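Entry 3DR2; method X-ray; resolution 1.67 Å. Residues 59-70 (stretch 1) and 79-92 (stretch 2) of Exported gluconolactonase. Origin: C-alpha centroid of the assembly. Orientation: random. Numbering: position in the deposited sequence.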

# COMPACT_ATOMS: atom_id res chain seq x y z
N LEU A 59 12.79 -15.15 7.80
CA LEU A 59 11.76 -15.46 6.81
C LEU A 59 11.57 -14.14 6.05
O LEU A 59 11.11 -13.15 6.61
CB LEU A 59 10.43 -15.86 7.47
CG LEU A 59 9.31 -16.38 6.55
CD1 LEU A 59 8.74 -15.25 5.68
CD2 LEU A 59 9.85 -17.50 5.67
N VAL A 60 11.95 -14.15 4.78
CA VAL A 60 11.85 -12.97 3.92
C VAL A 60 10.53 -13.00 3.13
O VAL A 60 10.18 -14.03 2.58
CB VAL A 60 13.00 -12.97 2.89
CG1 VAL A 60 12.87 -11.78 1.96
CG2 VAL A 60 14.35 -12.95 3.62
N TRP A 61 9.81 -11.89 3.08
CA TRP A 61 8.59 -11.87 2.29
C TRP A 61 8.29 -10.44 1.85
O TRP A 61 8.88 -9.50 2.38
CB TRP A 61 7.42 -12.51 3.06
CG TRP A 61 6.60 -11.62 3.93
CD1 TRP A 61 5.37 -11.11 3.65
CD2 TRP A 61 6.92 -11.18 5.26
NE1 TRP A 61 4.89 -10.40 4.72
CE2 TRP A 61 5.83 -10.42 5.73
CE3 TRP A 61 8.03 -11.37 6.11
CZ2 TRP A 61 5.80 -9.84 7.00
CZ3 TRP A 61 8.00 -10.79 7.37
CH2 TRP A 61 6.89 -10.04 7.81
N SER A 62 7.42 -10.28 0.86
CA SER A 62 7.12 -8.96 0.35
C SER A 62 5.78 -8.37 0.75
O SER A 62 4.81 -9.09 0.92
CB SER A 62 7.12 -8.97 -1.19
OG SER A 62 8.34 -9.42 -1.71
N ASP A 63 5.75 -7.05 0.90
CA ASP A 63 4.48 -6.37 1.10
C ASP A 63 4.42 -5.70 -0.27
O ASP A 63 4.97 -4.62 -0.47
CB ASP A 63 4.53 -5.30 2.18
CG ASP A 63 3.20 -4.57 2.31
OD1 ASP A 63 3.03 -3.75 3.24
OD2 ASP A 63 2.30 -4.82 1.47
N LEU A 64 3.80 -6.38 -1.23
CA LEU A 64 3.72 -5.90 -2.61
C LEU A 64 3.20 -4.48 -2.75
O LEU A 64 3.84 -3.63 -3.36
CB LEU A 64 2.83 -6.84 -3.43
CG LEU A 64 3.10 -7.10 -4.92
CD1 LEU A 64 1.80 -7.54 -5.55
CD2 LEU A 64 3.66 -5.89 -5.63
N VAL A 65 2.04 -4.23 -2.17
CA VAL A 65 1.42 -2.92 -2.26
C VAL A 65 2.13 -1.86 -1.42
O VAL A 65 2.14 -0.68 -1.79
CB VAL A 65 -0.07 -3.04 -1.86
CG1 VAL A 65 -0.72 -1.67 -1.80
CG2 VAL A 65 -0.79 -3.91 -2.89
N GLY A 66 2.73 -2.28 -0.31
CA GLY A 66 3.45 -1.35 0.55
C GLY A 66 4.87 -1.09 0.06
O GLY A 66 5.59 -0.28 0.63
N ARG A 67 5.26 -1.81 -0.99
CA ARG A 67 6.57 -1.65 -1.60
C ARG A 67 7.75 -1.85 -0.65
O ARG A 67 8.64 -1.01 -0.55
CB ARG A 67 6.64 -0.29 -2.30
CG ARG A 67 5.44 -0.08 -3.21
CD ARG A 67 5.40 1.29 -3.86
NE ARG A 67 6.47 1.48 -4.83
CZ ARG A 67 6.52 2.49 -5.70
NH1 ARG A 67 5.56 3.41 -5.70
NH2 ARG A 67 7.53 2.58 -6.55
N ARG A 68 7.74 -2.99 0.02
CA ARG A 68 8.81 -3.35 0.94
C ARG A 68 9.04 -4.85 0.91
O ARG A 68 8.14 -5.61 0.55
CB ARG A 68 8.43 -2.99 2.38
CG ARG A 68 8.57 -1.53 2.77
CD ARG A 68 8.08 -1.35 4.19
NE ARG A 68 8.50 -0.09 4.79
CZ ARG A 68 7.83 0.53 5.75
NH1 ARG A 68 6.70 0.01 6.21
NH2 ARG A 68 8.29 1.65 6.28
N VAL A 69 10.25 -5.26 1.26
CA VAL A 69 10.59 -6.66 1.40
C VAL A 69 10.95 -6.70 2.89
O VAL A 69 11.88 -6.01 3.32
CB VAL A 69 11.82 -7.08 0.57
CG1 VAL A 69 12.29 -8.45 1.01
CG2 VAL A 69 11.45 -7.12 -0.91
N LEU A 70 10.19 -7.48 3.65
CA LEU A 70 10.38 -7.57 5.10
C LEU A 70 11.11 -8.83 5.53
O LEU A 70 11.18 -9.81 4.78
CB LEU A 70 9.01 -7.55 5.78
CG LEU A 70 8.13 -6.36 5.36
CD1 LEU A 70 6.71 -6.56 5.86
CD2 LEU A 70 8.74 -5.07 5.92
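Stretch 2, residues 79-92: DVLLDATAFTNGNA

How does the backbone of stretch 2 run against stretch 1? Stretch 1 is a hairpin: strand 59-63 leads through a turn, with helical angles at 64-66, into strand 68-70, and the two arms are tied by bonds such as Leu70 N to Trp61 O at 2.7 Å. Stretch 2 enters as a strand at Asp79 and Val80, turns a corner at Leu81 and Leu82, and passes through a loop, where Ala84 and Phe87 both take positive phi, before strand 88-92. Its first part pairs antiparallel with 68-70, the CA atoms of Leu70 and Val80 lying 4.6 Å apart and those of Val69 and Leu82 4.9 Å apart. Strand 88-92 instead crosses 59-63 at -157°, nearly antiparallel, with the axes 6.4 Å apart at closest approach; at that spacing side chains fill the gap.

What holds the paired edge together? Val69 is the hinge of the register. Its N donates to Leu82 O at 2.9 Å, while its O accepts from both Leu82 N at 3.1 Å and Leu81 N at 2.8 Å. This double acceptance accommodates a beta bulge, since the register shifts by one residue between Val69 and Leu70. Contacts of the CA-H...O kind flank these bonds, Arg68 CA to Leu82 O at 3.3 Å and Leu70 CA to Asp79 O at 3.4 Å. Farther along, Thr85 N donates to Arg67 O at 2.9 Å, fastening the loop to the turn.

How do the two arginines use their side chains? Arg67 returns the bond from Thr85: its NE donates to Thr85 O at 3.0 Å, and its guanidinium lies flat on the Phe87 ring, centres 4.2 Å apart and planes at 20°. The group thus spends its edge on a carbonyl and one face on an aromatic ring. Arg68 makes a salt bridge, NE to Asp83 OD1 at 2.9 Å, while Val80 CG2 lies over one face of its guanidinium, 3.7 Å from NE. Water 2 extends the pairing, accepting from Arg68 NH2 at 2.8 Å and donating to Asp83 OD2 at 3.0 Å.

Which side chains fill the rest of the contact? On the face opposite Arg68 and Leu70, Val69 packs on Leu82, CB to CB at 3.7 Å, and its CG2 reaches Thr88 CG2 at 3.8 Å. Val60 CG2 meets Leu81 CD1 at 3.7 Å, and near the turn Leu64 CD2 lies 3.7 Å from Phe87 CB. Between the crossing strands Ser62, whose CA-to-CB bond points toward stretch 2, is a polar link: its OG donates to Asn89 O at 2.7 Å and accepts from Asn91 ND2 at 2.8 Å, so one hydroxyl ties together two residues of strand 88-92. Water 1 adds another bridge, lying 2.9 Å from Thr88 O, 3.1 Å from Arg68 O and 2.8 Å from Thr85 OG1.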

# COMPACT_ATOMS: atom_id res chain seq x y z
N ASP A 79 12.02 -6.60 10.38
CA ASP A 79 12.78 -5.46 9.88
C ASP A 79 12.52 -5.26 8.39
O ASP A 79 12.13 -6.19 7.69
CB ASP A 79 14.28 -5.70 10.07
CG ASP A 79 14.68 -5.81 11.52
OD1 ASP A 79 14.30 -4.90 12.29
OD2 ASP A 79 15.36 -6.79 11.88
N VAL A 80 12.72 -4.04 7.92
CA VAL A 80 12.55 -3.75 6.50
C VAL A 80 13.91 -4.07 5.86
O VAL A 80 14.92 -3.43 6.18
CB VAL A 80 12.21 -2.27 6.25
CG1 VAL A 80 12.13 -2.00 4.75
CG2 VAL A 80 10.88 -1.92 6.92
N LEU A 81 13.94 -5.07 4.98
CA LEU A 81 15.17 -5.48 4.30
C LEU A 81 15.40 -4.64 3.04
O LEU A 81 16.53 -4.27 2.74
CB LEU A 81 15.11 -6.97 3.94
CG LEU A 81 14.99 -7.95 5.11
CD1 LEU A 81 14.85 -9.38 4.58
CD2 LEU A 81 16.23 -7.83 6.00
N LEU A 82 14.32 -4.37 2.31
CA LEU A 82 14.38 -3.56 1.10
C LEU A 82 13.20 -2.60 1.18
O LEU A 82 12.06 -3.03 1.37
CB LEU A 82 14.26 -4.43 -0.15
CG LEU A 82 15.44 -5.37 -0.43
CD1 LEU A 82 15.13 -6.24 -1.63
CD2 LEU A 82 16.69 -4.56 -0.66
N ASP A 83 13.46 -1.30 1.02
CA ASP A 83 12.40 -0.30 1.12
C ASP A 83 12.12 0.42 -0.20
O ASP A 83 12.99 0.48 -1.08
CB ASP A 83 12.79 0.73 2.20
CG ASP A 83 11.60 1.55 2.69
OD1 ASP A 83 10.52 0.97 2.93
OD2 ASP A 83 11.76 2.78 2.85
N ALA A 84 10.91 0.94 -0.33
CA ALA A 84 10.47 1.66 -1.52
C ALA A 84 10.80 0.88 -2.78
O ALA A 84 11.37 1.42 -3.74
CB ALA A 84 11.12 3.04 -1.56
N THR A 85 10.43 -0.39 -2.79
CA THR A 85 10.70 -1.29 -3.91
C THR A 85 9.87 -1.00 -5.15
O THR A 85 8.86 -0.29 -5.10
CB THR A 85 10.43 -2.73 -3.52
OG1 THR A 85 9.01 -2.92 -3.43
CG2 THR A 85 11.05 -3.05 -2.18
N ALA A 86 10.33 -1.55 -6.28
CA ALA A 86 9.62 -1.40 -7.54
C ALA A 86 8.61 -2.55 -7.59
O ALA A 86 8.62 -3.39 -8.50
CB ALA A 86 10.60 -1.49 -8.72
N PHE A 87 7.75 -2.59 -6.58
CA PHE A 87 6.71 -3.60 -6.46
C PHE A 87 7.22 -5.03 -6.51
O PHE A 87 6.80 -5.82 -7.35
CB PHE A 87 5.64 -3.37 -7.53
CG PHE A 87 4.98 -2.03 -7.45
CD1 PHE A 87 5.44 -0.97 -8.22
CD2 PHE A 87 3.95 -1.80 -6.55
CE1 PHE A 87 4.88 0.30 -8.10
CE2 PHE A 87 3.38 -0.54 -6.41
CZ PHE A 87 3.85 0.51 -7.19
N THR A 88 8.13 -5.35 -5.60
CA THR A 88 8.69 -6.69 -5.51
C THR A 88 7.60 -7.65 -5.04
O THR A 88 6.85 -7.36 -4.10
CB THR A 88 9.86 -6.71 -4.52
OG1 THR A 88 10.88 -5.82 -5.00
CG2 THR A 88 10.45 -8.11 -4.40
N ASN A 89 7.52 -8.80 -5.70
CA ASN A 89 6.53 -9.83 -5.40
C ASN A 89 7.23 -11.08 -4.87
O ASN A 89 7.59 -11.14 -3.70
CB ASN A 89 5.72 -10.15 -6.67
CG ASN A 89 4.48 -10.99 -6.39
OD1 ASN A 89 3.56 -11.06 -7.22
ND2 ASN A 89 4.45 -11.64 -5.23
N GLY A 90 7.46 -12.06 -5.73
CA GLY A 90 8.12 -13.27 -5.28
C GLY A 90 9.56 -13.08 -4.82
O GLY A 90 10.27 -12.20 -5.31
N ASN A 91 9.98 -13.89 -3.84
CA ASN A 91 11.35 -13.89 -3.33
C ASN A 91 11.79 -15.35 -3.27
O ASN A 91 10.97 -16.26 -3.14
CB ASN A 91 11.44 -13.34 -1.90
CG ASN A 91 11.04 -11.89 -1.79
OD1 ASN A 91 11.76 -11.00 -2.25
ND2 ASN A 91 9.89 -11.65 -1.18
N ALA A 92 13.10 -15.55 -3.37
CA ALA A 92 13.70 -16.88 -3.30
C ALA A 92 15.14 -16.69 -2.87
O ALA A 92 15.64 -15.56 -2.85
CB ALA A 92 13.64 -17.57 -4.66
O HOH W 1 7.55 -5.09 -2.45
O HOH W 2 10.51 3.15 5.52